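Local coordinates for thymocyte nuclear protein 1 (Leishmania major, PDB 2AR1), which is of unknown function but, as an EVE-domain protein related to the PUA family, probably binds nucleic acids, perhaps ones carrying modified bases, at residues I19-L24 / G62-F67; D34-Q39 / V115-V120; P75-L80 / A121-V126; R136-M141 / A156-Y161. All blocks are in the same frame, centred on the assembly; numbering follows the deposited sequence.

All four contacts lie within one EVE domain and, apart from interaction 4, involve its six-stranded mixed sheet. Interaction 1 pairs parallel strands 21-26 and 64-69. The latter lies beside strand 76-89, which in interaction 3 pairs with strand 113-128, so F67 bonds directly to A78 and G79. Interaction 2 lays helix 33-39 against strand 113-128, its centre about 13 Å from those of interactions 1 and 3. Interaction 4 sets a loop against helix 156-169, whose Y159 reaches Y21, K64 and L66. Its centre is about 24 Å from that of interaction 2. Segments of 1 and 2 alternate along the chain, as do those of 2 and 3, tying early and late sequence together.

Interaction 1 of 4, residues I19-L24 / G62-F67; sequences IHYWLL and GDKVLF
D63 holds the start of the neighbouring strand with both carboxylate oxygens. OD1 takes the backbone N of H20 at 2.9 Å, approached from above the carboxylate plane, while OD2 takes W22 NE1 at 3.0 Å in a nearly straight bond (169°) that stays close to the plane of the indole. A chi1 of -77° sets D63 CG anti to the carbonyl carbon, and the D63 and H20 side chains lie side by side. Beyond this grip the two strands run parallel and in register. K64 N binds H20 O at 2.8 Å, W22 N returns to K64 O, L66 N binds W22 O at 2.8 Å, and L24 N closes on L66 O. Side chains add to the ladder on the W22 and V65 face, where L24 CD2 rests 4.0 Å from V65 CG1. On the face of Y21, K64 and L66, helix 156-169 covers the pair through A156 and Y159. Further out in this PUA-like sheet, S60 N is a further donor to D63 OD2, and R15 O takes H20 NE2. Three N-H donors converging on one buried carboxylate would be expected to stabilise it in its charged form.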
loop_
_atom_site.group_PDB
_atom_site.type_symbol
_atom_site.label_atom_id
_atom_site.label_comp_id
_atom_site.label_asym_id
_atom_site.label_seq_id
_atom_site.Cartn_x
_atom_site.Cartn_y
_atom_site.Cartn_z
ATOM N N ILE A 19 -9.590 11.146 -8.340
ATOM C CA ILE A 19 -9.207 10.059 -7.468
ATOM C C ILE A 19 -8.104 9.289 -8.195
ATOM O O ILE A 19 -8.224 9.011 -9.356
ATOM C CB ILE A 19 -10.449 9.096 -7.222
ATOM C CG1 ILE A 19 -11.620 9.777 -6.460
ATOM C CG2 ILE A 19 -10.068 7.815 -6.507
ATOM C CD1 ILE A 19 -11.240 10.204 -5.155
ATOM N N HIS A 20 -7.017 8.996 -7.492
ATOM C CA HIS A 20 -5.907 8.180 -8.001
ATOM C C HIS A 20 -5.770 6.860 -7.253
ATOM O O HIS A 20 -6.441 6.626 -6.231
ATOM C CB HIS A 20 -4.641 8.992 -8.005
ATOM C CG HIS A 20 -4.769 10.228 -8.826
ATOM N ND1 HIS A 20 -5.136 10.204 -10.154
ATOM C CD2 HIS A 20 -4.756 11.531 -8.460
ATOM C CE1 HIS A 20 -5.260 11.454 -10.594
ATOM N NE2 HIS A 20 -5.048 12.277 -9.582
ATOM N N TYR A 21 -4.929 5.982 -7.756
ATOM C CA TYR A 21 -4.935 4.596 -7.311
ATOM C C TYR A 21 -3.539 4.195 -7.008
ATOM O O TYR A 21 -2.595 4.591 -7.758
ATOM C CB TYR A 21 -5.506 3.626 -8.401
ATOM C CG TYR A 21 -6.799 4.220 -9.005
ATOM C CD1 TYR A 21 -6.756 5.062 -10.087
ATOM C CD2 TYR A 21 -8.084 3.851 -8.532
ATOM C CE1 TYR A 21 -7.879 5.616 -10.678
ATOM C CE2 TYR A 21 -9.173 4.378 -9.113
ATOM C CZ TYR A 21 -9.119 5.280 -10.162
ATOM O OH TYR A 21 -10.290 5.840 -10.698
ATOM N N TRP A 22 -3.375 3.349 -5.998
ATOM C CA TRP A 22 -2.033 2.895 -5.535
ATOM C C TRP A 22 -2.061 1.490 -5.007
ATOM O O TRP A 22 -3.127 0.975 -4.634
ATOM C CB TRP A 22 -1.559 3.788 -4.385
ATOM C CG TRP A 22 -1.653 5.275 -4.704
ATOM C CD1 TRP A 22 -2.721 6.087 -4.484
ATOM C CD2 TRP A 22 -0.631 6.116 -5.302
ATOM N NE1 TRP A 22 -2.428 7.384 -4.889
ATOM C CE2 TRP A 22 -1.154 7.413 -5.385
ATOM C CE3 TRP A 22 0.681 5.875 -5.740
ATOM C CZ2 TRP A 22 -0.439 8.457 -5.915
ATOM C CZ3 TRP A 22 1.378 6.889 -6.245
ATOM C CH2 TRP A 22 0.835 8.192 -6.328
ATOM N N LEU A 23 -0.857 0.942 -4.926
ATOM C CA LEU A 23 -0.700 -0.320 -4.247
ATOM C C LEU A 23 0.303 -0.144 -3.096
ATOM O O LEU A 23 1.449 0.340 -3.317
ATOM C CB LEU A 23 -0.237 -1.384 -5.268
ATOM C CG LEU A 23 0.016 -2.799 -4.822
ATOM C CD1 LEU A 23 -0.171 -3.840 -5.918
ATOM C CD2 LEU A 23 1.355 -3.039 -4.120
ATOM N N LEU A 24 -0.036 -0.671 -1.942
ATOM C CA LEU A 24 0.811 -0.599 -0.772
ATOM C C LEU A 24 1.126 -2.029 -0.354
ATOM O O LEU A 24 0.207 -2.843 -0.111
ATOM C CB LEU A 24 0.094 0.174 0.347
ATOM C CG LEU A 24 0.265 1.693 0.236
ATOM C CD1 LEU A 24 -0.091 2.181 -1.144
ATOM C CD2 LEU A 24 -0.617 2.371 1.278
ATOM N N GLY A 62 -8.752 10.444 -0.276
ATOM C CA GLY A 62 -9.725 9.795 -1.147
ATOM C C GLY A 62 -9.125 8.855 -2.168
ATOM O O GLY A 62 -9.822 8.026 -2.787
ATOM N N ASP A 63 -7.822 8.978 -2.417
ATOM C CA ASP A 63 -7.182 7.967 -3.253
ATOM C C ASP A 63 -7.359 6.469 -2.818
ATOM O O ASP A 63 -7.394 6.109 -1.610
ATOM C CB ASP A 63 -5.679 8.275 -3.367
ATOM C CG ASP A 63 -5.348 9.400 -4.316
ATOM O OD1 ASP A 63 -6.233 10.054 -4.945
ATOM O OD2 ASP A 63 -4.138 9.748 -4.346
ATOM N N LYS A 64 -7.474 5.635 -3.832
ATOM C CA LYS A 64 -7.852 4.218 -3.592
ATOM C C LYS A 64 -6.574 3.452 -3.445
ATOM O O LYS A 64 -5.586 3.747 -4.120
ATOM C CB LYS A 64 -8.741 3.715 -4.735
ATOM C CG LYS A 64 -10.076 4.345 -4.899
ATOM C CD LYS A 64 -10.855 4.250 -3.611
ATOM C CE LYS A 64 -12.348 4.058 -3.743
ATOM N NZ LYS A 64 -12.812 3.309 -2.524
ATOM N N VAL A 65 -6.583 2.383 -2.640
ATOM C CA VAL A 65 -5.403 1.619 -2.323
ATOM C C VAL A 65 -5.683 0.109 -2.377
ATOM O O VAL A 65 -6.613 -0.360 -1.705
ATOM C CB VAL A 65 -4.936 1.976 -0.902
ATOM C CG1 VAL A 65 -3.907 1.000 -0.436
ATOM C CG2 VAL A 65 -4.361 3.316 -0.855
ATOM N N LEU A 66 -4.901 -0.616 -3.159
ATOM C CA LEU A 66 -4.778 -2.134 -3.129
ATOM C C LEU A 66 -3.881 -2.468 -1.986
ATOM O O LEU A 66 -2.731 -2.047 -1.936
ATOM C CB LEU A 66 -4.268 -2.680 -4.441
ATOM C CG LEU A 66 -5.077 -2.300 -5.662
ATOM C CD1 LEU A 66 -4.399 -2.622 -6.967
ATOM C CD2 LEU A 66 -6.464 -2.874 -5.585
ATOM N N PHE A 67 -4.418 -3.293 -1.056
ATOM C CA PHE A 67 -3.651 -3.745 0.082
ATOM C C PHE A 67 -2.975 -5.075 -0.362
ATOM O O PHE A 67 -3.649 -6.087 -0.542
ATOM C CB PHE A 67 -4.557 -3.973 1.273
ATOM C CG PHE A 67 -3.823 -4.061 2.576
ATOM C CD1 PHE A 67 -3.102 -5.146 2.918
ATOM C CD2 PHE A 67 -3.923 -3.006 3.493
ATOM C CE1 PHE A 67 -2.398 -5.206 4.146
ATOM C CE2 PHE A 67 -3.283 -3.063 4.766
ATOM C CZ PHE A 67 -2.496 -4.147 5.076
#

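Interaction 2 of 4, residues D34-Q39 / V115-V120; sequences DDLAKQ and VDVKFV
L36 is the bump that helix 33-39 presses against strand 113-128, a helix-on-sheet packing in the PUA-like fold, in which the axes of the two segments cross at 96°. Its CG stands anti to the backbone N (chi1 -179°) and the isobutyl group rests on the strand backbone. L36 CG sits 3.8 Å from F119 N and 4.0 Å from F119 CB, while L36 CD2 reaches V117 CG2 at 4.0 Å. The hollow it fills is thus floored by backbone between V117 and F119 and walled by the V117 methyl and the F119 methylene. F31, S42 and A81 also touch the leucine, and F67, from the middle of the sheet, packs on CD2. One residue further along the helix, the shapes reverse roles: F119 projects from the strand, a chi1 of 176° carrying its CG out towards the helix, and the ring lies against the small residue A37. A37 CB sits over one face of the F119 ring, 3.8 Å from its centroid, displaced toward the rim. Helix and strand share no hydrogen bond in these segments; the fit is apolar. Polar ties flank it instead, with D34 in a salt bridge to R122 and F119 paired by backbone to K40 just past the helix. A37 CA comes as near to the ring as CB does, 3.5 Å from F119 CD1.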
loop_
_atom_site.group_PDB
_atom_site.type_symbol
_atom_site.label_atom_id
_atom_site.label_comp_id
_atom_site.label_asym_id
_atom_site.label_seq_id
_atom_site.Cartn_x
_atom_site.Cartn_y
_atom_site.Cartn_z
ATOM N N ASP A 34 -6.294 -7.599 7.982
ATOM C CA ASP A 34 -7.154 -7.788 9.173
ATOM C C ASP A 34 -6.768 -6.861 10.330
ATOM O O ASP A 34 -7.605 -6.495 11.137
ATOM C CB ASP A 34 -7.038 -9.243 9.569
ATOM C CG ASP A 34 -7.593 -10.162 8.510
ATOM O OD1 ASP A 34 -8.628 -9.772 7.889
ATOM O OD2 ASP A 34 -7.049 -11.290 8.304
ATOM N N ASP A 35 -5.472 -6.537 10.416
ATOM C CA ASP A 35 -4.978 -5.497 11.341
ATOM C C ASP A 35 -5.574 -4.140 10.973
ATOM O O ASP A 35 -5.971 -3.401 11.860
ATOM C CB ASP A 35 -3.426 -5.424 11.325
ATOM C CG ASP A 35 -2.823 -6.656 11.913
ATOM O OD1 ASP A 35 -3.272 -7.069 13.027
ATOM O OD2 ASP A 35 -2.019 -7.287 11.223
ATOM N N LEU A 36 -5.551 -3.782 9.674
ATOM C CA LEU A 36 -6.191 -2.493 9.271
ATOM C C LEU A 36 -7.676 -2.460 9.591
ATOM O O LEU A 36 -8.212 -1.478 10.130
ATOM C CB LEU A 36 -5.949 -2.225 7.777
ATOM C CG LEU A 36 -6.522 -0.939 7.210
ATOM C CD1 LEU A 36 -6.031 0.245 8.064
ATOM C CD2 LEU A 36 -6.101 -0.775 5.729
ATOM N N ALA A 37 -8.332 -3.584 9.265
ATOM C CA ALA A 37 -9.756 -3.762 9.543
ATOM C C ALA A 37 -10.023 -3.535 11.013
ATOM O O ALA A 37 -10.970 -2.822 11.372
ATOM C CB ALA A 37 -10.234 -5.165 9.065
ATOM N N LYS A 38 -9.182 -4.116 11.863
ATOM C CA LYS A 38 -9.402 -4.034 13.319
ATOM C C LYS A 38 -9.181 -2.608 13.799
ATOM O O LYS A 38 -9.991 -2.109 14.585
ATOM C CB LYS A 38 -8.470 -4.980 14.055
ATOM C CG LYS A 38 -8.939 -5.519 15.330
ATOM C CD LYS A 38 -7.936 -6.568 15.782
ATOM C CE LYS A 38 -7.774 -6.604 17.267
ATOM N NZ LYS A 38 -7.254 -7.962 17.653
ATOM N N GLN A 39 -8.123 -1.956 13.292
ATOM C CA GLN A 39 -7.781 -0.560 13.638
ATOM C C GLN A 39 -8.696 0.494 12.973
ATOM O O GLN A 39 -8.812 1.598 13.479
ATOM C CB GLN A 39 -6.323 -0.255 13.324
ATOM C CG GLN A 39 -5.300 -1.133 14.052
ATOM C CD GLN A 39 -3.881 -0.741 13.734
ATOM O OE1 GLN A 39 -3.629 0.319 13.126
ATOM N NE2 GLN A 39 -2.928 -1.583 14.140
ATOM N N VAL A 115 1.254 8.649 5.000
ATOM C CA VAL A 115 -0.185 8.917 5.005
ATOM C C VAL A 115 -0.900 8.060 6.029
ATOM O O VAL A 115 -0.292 7.182 6.652
ATOM C CB VAL A 115 -0.837 8.728 3.627
ATOM C CG1 VAL A 115 -0.141 9.630 2.571
ATOM C CG2 VAL A 115 -0.691 7.284 3.140
ATOM N N ASP A 116 -2.152 8.448 6.296
ATOM C CA ASP A 116 -3.123 7.560 7.021
ATOM C C ASP A 116 -4.032 6.927 6.017
ATOM O O ASP A 116 -4.427 7.545 5.059
ATOM C CB ASP A 116 -3.974 8.336 8.007
ATOM C CG ASP A 116 -3.225 8.744 9.281
ATOM O OD1 ASP A 116 -2.025 8.363 9.447
ATOM O OD2 ASP A 116 -3.865 9.435 10.113
ATOM N N VAL A 117 -4.396 5.651 6.266
ATOM C CA VAL A 117 -5.337 4.969 5.373
ATOM C C VAL A 117 -6.449 4.397 6.207
ATOM O O VAL A 117 -6.293 4.209 7.407
ATOM C CB VAL A 117 -4.742 3.860 4.534
ATOM C CG1 VAL A 117 -3.685 4.368 3.577
ATOM C CG2 VAL A 117 -4.151 2.737 5.372
ATOM N N LYS A 118 -7.564 4.171 5.540
ATOM C CA LYS A 118 -8.735 3.573 6.168
ATOM C C LYS A 118 -9.027 2.238 5.499
ATOM O O LYS A 118 -8.758 2.044 4.313
ATOM C CB LYS A 118 -9.974 4.500 6.168
ATOM C CG LYS A 118 -10.789 4.533 4.896
ATOM C CD LYS A 118 -12.163 5.153 5.197
ATOM C CE LYS A 118 -12.693 5.913 4.012
ATOM N NZ LYS A 118 -14.168 6.262 4.243
ATOM N N PHE A 119 -9.476 1.262 6.283
ATOM C CA PHE A 119 -9.943 0.026 5.773
ATOM C C PHE A 119 -11.139 0.237 4.863
ATOM O O PHE A 119 -12.049 0.989 5.241
ATOM C CB PHE A 119 -10.514 -0.805 6.953
ATOM C CG PHE A 119 -11.128 -2.082 6.502
ATOM C CD1 PHE A 119 -10.334 -3.163 6.111
ATOM C CD2 PHE A 119 -12.508 -2.209 6.480
ATOM C CE1 PHE A 119 -10.931 -4.335 5.677
ATOM C CE2 PHE A 119 -13.098 -3.379 6.024
ATOM C CZ PHE A 119 -12.338 -4.419 5.675
ATOM N N VAL A 120 -11.218 -0.515 3.775
ATOM C CA VAL A 120 -12.397 -0.449 2.875
ATOM C C VAL A 120 -13.018 -1.836 2.664
ATOM O O VAL A 120 -14.231 -1.979 2.766
ATOM C CB VAL A 120 -12.014 0.168 1.499
ATOM C CG1 VAL A 120 -13.145 0.059 0.538
ATOM C CG2 VAL A 120 -11.608 1.644 1.665
#

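Interaction 3 of 4, residues P75-L80 / A121-V126; sequences PGVAGL and ARWDTV
W123 lays its indole across strand 76-80, its CG anti to the carbonyl carbon (chi1 -70°), and packing here is tight. G79 CA sits over the five-membered ring, 4.0 Å from its centroid and almost on the normal, while V77 CG1 reaches W123 CZ3 at 3.5 Å and L80 CD2 reaches W123 CZ2 at 3.7 Å. V126 is just as close, setting CG1 3.4 Å from G76 C. G79, with no side chain, brings its CA to 3.1 Å from A121 O. The pairing is antiparallel within the domain's mixed sheet: L80 and A121 form the hydrogen-bonded pair, G79 and R122 the non-hydrogen-bonded one, and W123 N binds A78 O at 3.0 Å. I162 and N166 of helix 156-169 also touch the indole. The looser side lies past W123, where the chain turns a corner at D124 and T125 and direct pairing gives way to a water that donates to both A78 O and W123 O. Exposed R122, whose outside partner is D34, folds NH1 back onto W123 O.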
loop_
_atom_site.group_PDB
_atom_site.type_symbol
_atom_site.label_atom_id
_atom_site.label_comp_id
_atom_site.label_asym_id
_atom_site.label_seq_id
_atom_site.Cartn_x
_atom_site.Cartn_y
_atom_site.Cartn_z
ATOM N N PRO A 75 1.303 -14.496 -1.568
ATOM C CA PRO A 75 1.356 -13.074 -1.847
ATOM C C PRO A 75 0.229 -12.719 -2.792
ATOM O O PRO A 75 -0.111 -13.478 -3.662
ATOM C CB PRO A 75 2.725 -12.866 -2.545
ATOM C CG PRO A 75 3.059 -14.139 -3.063
ATOM C CD PRO A 75 2.452 -15.204 -2.147
ATOM N N GLY A 76 -0.276 -11.512 -2.665
ATOM C CA GLY A 76 -1.201 -10.983 -3.616
ATOM C C GLY A 76 -2.011 -9.874 -2.954
ATOM O O GLY A 76 -1.688 -9.420 -1.832
ATOM N N VAL A 77 -3.043 -9.418 -3.651
ATOM C CA VAL A 77 -3.974 -8.381 -3.129
ATOM C C VAL A 77 -5.010 -8.976 -2.143
ATOM O O VAL A 77 -5.800 -9.902 -2.527
ATOM C CB VAL A 77 -4.673 -7.599 -4.234
ATOM C CG1 VAL A 77 -5.546 -6.500 -3.717
ATOM C CG2 VAL A 77 -3.569 -6.925 -5.154
ATOM N N ALA A 78 -4.922 -8.478 -0.935
ATOM C CA ALA A 78 -5.786 -8.950 0.207
ATOM C C ALA A 78 -7.073 -8.159 0.485
ATOM O O ALA A 78 -8.000 -8.624 1.155
ATOM C CB ALA A 78 -4.954 -8.870 1.423
ATOM N N GLY A 79 -7.128 -6.991 -0.066
ATOM C CA GLY A 79 -8.247 -6.038 0.219
ATOM C C GLY A 79 -7.971 -4.673 -0.283
ATOM O O GLY A 79 -7.088 -4.441 -1.085
ATOM N N LEU A 80 -8.716 -3.759 0.242
ATOM C CA LEU A 80 -8.776 -2.408 -0.226
ATOM C C LEU A 80 -8.726 -1.444 0.957
ATOM O O LEU A 80 -9.279 -1.700 2.038
ATOM C CB LEU A 80 -10.100 -2.167 -0.999
ATOM C CG LEU A 80 -10.352 -3.005 -2.258
ATOM C CD1 LEU A 80 -11.575 -2.523 -2.921
ATOM C CD2 LEU A 80 -9.162 -2.801 -3.234
ATOM N N ALA A 121 -12.152 -2.807 2.360
ATOM C CA ALA A 121 -12.601 -4.190 2.086
ATOM C C ALA A 121 -11.541 -5.255 2.388
ATOM O O ALA A 121 -10.364 -5.023 2.229
ATOM C CB ALA A 121 -13.062 -4.319 0.709
ATOM N N ARG A 122 -12.040 -6.416 2.871
ATOM C CA ARG A 122 -11.238 -7.552 3.194
ATOM C C ARG A 122 -11.742 -8.638 2.245
ATOM O O ARG A 122 -12.915 -9.019 2.322
ATOM C CB ARG A 122 -11.418 -7.964 4.656
ATOM C CG ARG A 122 -10.363 -8.936 5.246
ATOM C CD ARG A 122 -10.289 -10.295 4.646
ATOM N NE ARG A 122 -9.484 -11.097 5.542
ATOM C CZ ARG A 122 -9.169 -12.364 5.327
ATOM N NH1 ARG A 122 -9.592 -12.957 4.231
ATOM N NH2 ARG A 122 -8.467 -13.047 6.212
ATOM N N TRP A 123 -10.918 -9.108 1.330
ATOM C CA TRP A 123 -11.406 -9.998 0.336
ATOM C C TRP A 123 -11.374 -11.424 0.923
ATOM O O TRP A 123 -10.460 -11.773 1.716
ATOM C CB TRP A 123 -10.598 -9.918 -0.940
ATOM C CG TRP A 123 -10.800 -8.661 -1.664
ATOM C CD1 TRP A 123 -11.760 -7.692 -1.385
ATOM C CD2 TRP A 123 -10.055 -8.190 -2.823
ATOM N NE1 TRP A 123 -11.621 -6.649 -2.303
ATOM C CE2 TRP A 123 -10.616 -6.953 -3.195
ATOM C CE3 TRP A 123 -8.999 -8.736 -3.610
ATOM C CZ2 TRP A 123 -10.146 -6.235 -4.334
ATOM C CZ3 TRP A 123 -8.502 -7.977 -4.725
ATOM C CH2 TRP A 123 -9.109 -6.763 -5.058
ATOM N N ASP A 124 -12.293 -12.286 0.513
ATOM C CA ASP A 124 -12.405 -13.626 1.132
ATOM C C ASP A 124 -11.130 -14.485 1.024
ATOM O O ASP A 124 -10.787 -15.255 1.928
ATOM C CB ASP A 124 -13.580 -14.409 0.545
ATOM C CG ASP A 124 -14.963 -13.813 0.793
ATOM O OD1 ASP A 124 -15.157 -12.717 1.379
ATOM O OD2 ASP A 124 -15.865 -14.487 0.253
ATOM N N THR A 125 -10.452 -14.383 -0.120
ATOM C CA THR A 125 -9.181 -15.043 -0.314
ATOM C C THR A 125 -8.350 -14.033 -1.067
ATOM O O THR A 125 -8.892 -13.104 -1.727
ATOM C CB THR A 125 -9.288 -16.328 -1.107
ATOM O OG1 THR A 125 -9.811 -16.049 -2.409
ATOM C CG2 THR A 125 -10.209 -17.285 -0.385
ATOM N N VAL A 126 -7.065 -14.123 -0.848
ATOM C CA VAL A 126 -6.128 -13.229 -1.510
ATOM C C VAL A 126 -6.216 -13.481 -3.008
ATOM O O VAL A 126 -6.390 -14.594 -3.486
ATOM C CB VAL A 126 -4.703 -13.471 -1.020
ATOM C CG1 VAL A 126 -3.694 -12.606 -1.777
ATOM C CG2 VAL A 126 -4.519 -13.149 0.420
HETATM O O HOH W 1 -7.605 -11.306 1.906
#

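Interaction 4 of 4, residues R136-M141 / A156-Y161; sequences RELQKM and ASEYAY
E137 folds over one face of the Y161 ring. Its CB lies 3.9 Å from the ring centroid, and a chi2 of 92° turns CD in over the ring, where the carboxylate lies 20° from the ring plane. E137 CD comes within 3.3 Å of Y161 CE2, and OE1 lies above the CZ side, so the acid stacks on the phenol ring. On the tyrosine side, a chi1 of -158° sets Y161 CG anti to the backbone N, facing E137 CB. Behind this pair, L138 CD2 packs 4.0 Å from Y161 CB and also touches the backbone of E158; its leucine tip continues onto I162 and M165 further along the helix. The M141 and E158 side chains run antiparallel past one another, with M141 CG 3.6 Å from E158 CD. The buried glutamate is held at both oxygens: OE1 accepts from S155 N just ahead of the helix, and OE2 from a water, at 2.7 Å, that also donates to E137 O and accepts from K140 N. A second water donates to E137 O and hydrogen-bonds S157 OG at 2.7 Å. No direct hydrogen bond joins the two segments, so the polar link is made by these two waters. The arrangement is that of a 3-10 segment running into a type I beta turn, L138 to M141, laid against the opening turns of the domain's C-terminal helix.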
loop_
_atom_site.group_PDB
_atom_site.type_symbol
_atom_site.label_atom_id
_atom_site.label_comp_id
_atom_site.label_asym_id
_atom_site.label_seq_id
_atom_site.Cartn_x
_atom_site.Cartn_y
_atom_site.Cartn_z
ATOM N N ARG A 136 -3.452 -9.881 -19.331
ATOM C CA ARG A 136 -2.811 -8.908 -20.265
ATOM C C ARG A 136 -2.957 -7.467 -19.746
ATOM O O ARG A 136 -2.025 -6.631 -19.908
ATOM C CB ARG A 136 -3.532 -8.958 -21.600
ATOM C CG ARG A 136 -3.009 -7.955 -22.663
ATOM C CD ARG A 136 -1.553 -8.094 -22.761
ATOM N NE ARG A 136 -1.023 -7.357 -23.897
ATOM C CZ ARG A 136 0.169 -7.606 -24.444
ATOM N NH1 ARG A 136 0.956 -8.576 -23.964
ATOM N NH2 ARG A 136 0.569 -6.880 -25.466
ATOM N N GLU A 137 -4.101 -7.178 -19.121
ATOM C CA GLU A 137 -4.493 -5.852 -18.654
ATOM C C GLU A 137 -3.566 -5.354 -17.563
ATOM O O GLU A 137 -3.491 -4.173 -17.318
ATOM C CB GLU A 137 -5.927 -5.913 -18.194
ATOM C CG GLU A 137 -6.847 -6.090 -19.380
ATOM C CD GLU A 137 -7.199 -7.511 -19.752
ATOM O OE1 GLU A 137 -6.483 -8.444 -19.330
ATOM O OE2 GLU A 137 -8.155 -7.648 -20.557
ATOM N N LEU A 138 -2.819 -6.291 -16.955
ATOM C CA LEU A 138 -1.983 -5.930 -15.825
ATOM C C LEU A 138 -0.500 -5.975 -16.190
ATOM O O LEU A 138 0.322 -5.754 -15.306
ATOM C CB LEU A 138 -2.286 -6.851 -14.650
ATOM C CG LEU A 138 -3.739 -6.887 -14.183
ATOM C CD1 LEU A 138 -3.805 -7.879 -12.993
ATOM C CD2 LEU A 138 -4.194 -5.535 -13.927
ATOM N N GLN A 139 -0.140 -6.284 -17.455
ATOM C CA GLN A 139 1.244 -6.496 -17.919
ATOM C C GLN A 139 2.211 -5.379 -17.545
ATOM O O GLN A 139 3.402 -5.626 -17.354
ATOM C CB GLN A 139 1.259 -6.730 -19.464
ATOM C CG GLN A 139 2.463 -7.464 -19.973
ATOM C CD GLN A 139 2.523 -8.907 -19.499
ATOM O OE1 GLN A 139 1.981 -9.258 -18.470
ATOM N NE2 GLN A 139 3.196 -9.722 -20.248
ATOM N N LYS A 140 1.717 -4.149 -17.472
ATOM C CA LYS A 140 2.567 -2.939 -17.206
ATOM C C LYS A 140 2.586 -2.493 -15.749
ATOM O O LYS A 140 3.031 -1.389 -15.470
ATOM C CB LYS A 140 2.179 -1.666 -18.074
ATOM C CG LYS A 140 1.786 -1.880 -19.553
ATOM C CD LYS A 140 1.082 -0.613 -20.164
ATOM C CE LYS A 140 2.025 0.546 -20.318
ATOM N NZ LYS A 140 1.339 1.809 -20.821
ATOM N N MET A 141 1.959 -3.221 -14.827
ATOM C CA MET A 141 2.047 -2.835 -13.398
ATOM C C MET A 141 3.523 -2.744 -12.943
ATOM O O MET A 141 4.406 -3.538 -13.247
ATOM C CB MET A 141 1.266 -3.793 -12.415
ATOM C CG MET A 141 -0.191 -3.998 -12.669
ATOM S SD MET A 141 -0.876 -5.090 -11.368
ATOM C CE MET A 141 -1.090 -3.911 -10.048
ATOM N N ALA A 156 -5.782 3.519 -13.554
ATOM C CA ALA A 156 -7.237 3.360 -13.379
ATOM C C ALA A 156 -7.692 2.007 -13.925
ATOM O O ALA A 156 -8.564 1.351 -13.265
ATOM C CB ALA A 156 -8.011 4.462 -13.999
ATOM N N SER A 157 -7.163 1.565 -15.077
ATOM C CA SER A 157 -7.581 0.297 -15.695
ATOM C C SER A 157 -7.065 -0.907 -14.925
ATOM O O SER A 157 -7.720 -1.964 -14.900
ATOM C CB SER A 157 -7.153 0.117 -17.167
ATOM O OG SER A 157 -5.799 0.475 -17.322
ATOM N N GLU A 158 -5.835 -0.789 -14.400
ATOM C CA GLU A 158 -5.241 -1.819 -13.583
ATOM C C GLU A 158 -6.134 -2.031 -12.313
ATOM O O GLU A 158 -6.450 -3.197 -11.983
ATOM C CB GLU A 158 -3.810 -1.463 -13.218
ATOM C CG GLU A 158 -2.807 -1.782 -14.286
ATOM C CD GLU A 158 -1.490 -1.026 -14.117
ATOM O OE1 GLU A 158 -1.283 -0.335 -13.067
ATOM O OE2 GLU A 158 -0.739 -1.077 -15.080
ATOM N N TYR A 159 -6.439 -0.988 -11.620
ATOM C CA TYR A 159 -7.350 -0.966 -10.450
ATOM C C TYR A 159 -8.629 -1.654 -10.846
ATOM O O TYR A 159 -9.049 -2.598 -10.179
ATOM C CB TYR A 159 -7.575 0.420 -9.964
ATOM C CG TYR A 159 -8.383 0.448 -8.730
ATOM C CD1 TYR A 159 -7.795 0.126 -7.491
ATOM C CD2 TYR A 159 -9.677 0.839 -8.777
ATOM C CE1 TYR A 159 -8.521 0.233 -6.303
ATOM C CE2 TYR A 159 -10.451 0.945 -7.593
ATOM C CZ TYR A 159 -9.860 0.661 -6.366
ATOM O OH TYR A 159 -10.754 0.798 -5.293
ATOM N N ALA A 160 -9.251 -1.214 -11.929
ATOM C CA ALA A 160 -10.573 -1.729 -12.398
ATOM C C ALA A 160 -10.469 -3.260 -12.609
ATOM O O ALA A 160 -11.351 -4.014 -12.193
ATOM C CB ALA A 160 -10.868 -1.108 -13.708
ATOM N N TYR A 161 -9.422 -3.684 -13.316
ATOM C CA TYR A 161 -9.259 -5.111 -13.684
ATOM C C TYR A 161 -9.111 -6.008 -12.444
ATOM O O TYR A 161 -9.752 -7.108 -12.292
ATOM C CB TYR A 161 -8.143 -5.217 -14.708
ATOM C CG TYR A 161 -8.352 -6.525 -15.452
ATOM C CD1 TYR A 161 -7.893 -7.765 -14.942
ATOM C CD2 TYR A 161 -9.140 -6.554 -16.630
ATOM C CE1 TYR A 161 -8.105 -8.920 -15.612
ATOM C CE2 TYR A 161 -9.366 -7.713 -17.329
ATOM C CZ TYR A 161 -8.882 -8.940 -16.824
ATOM O OH TYR A 161 -9.107 -10.217 -17.391
HETATM O O HOH W 2 -1.057 -2.864 -17.051
HETATM O O HOH W 3 -4.963 -1.988 -18.145
#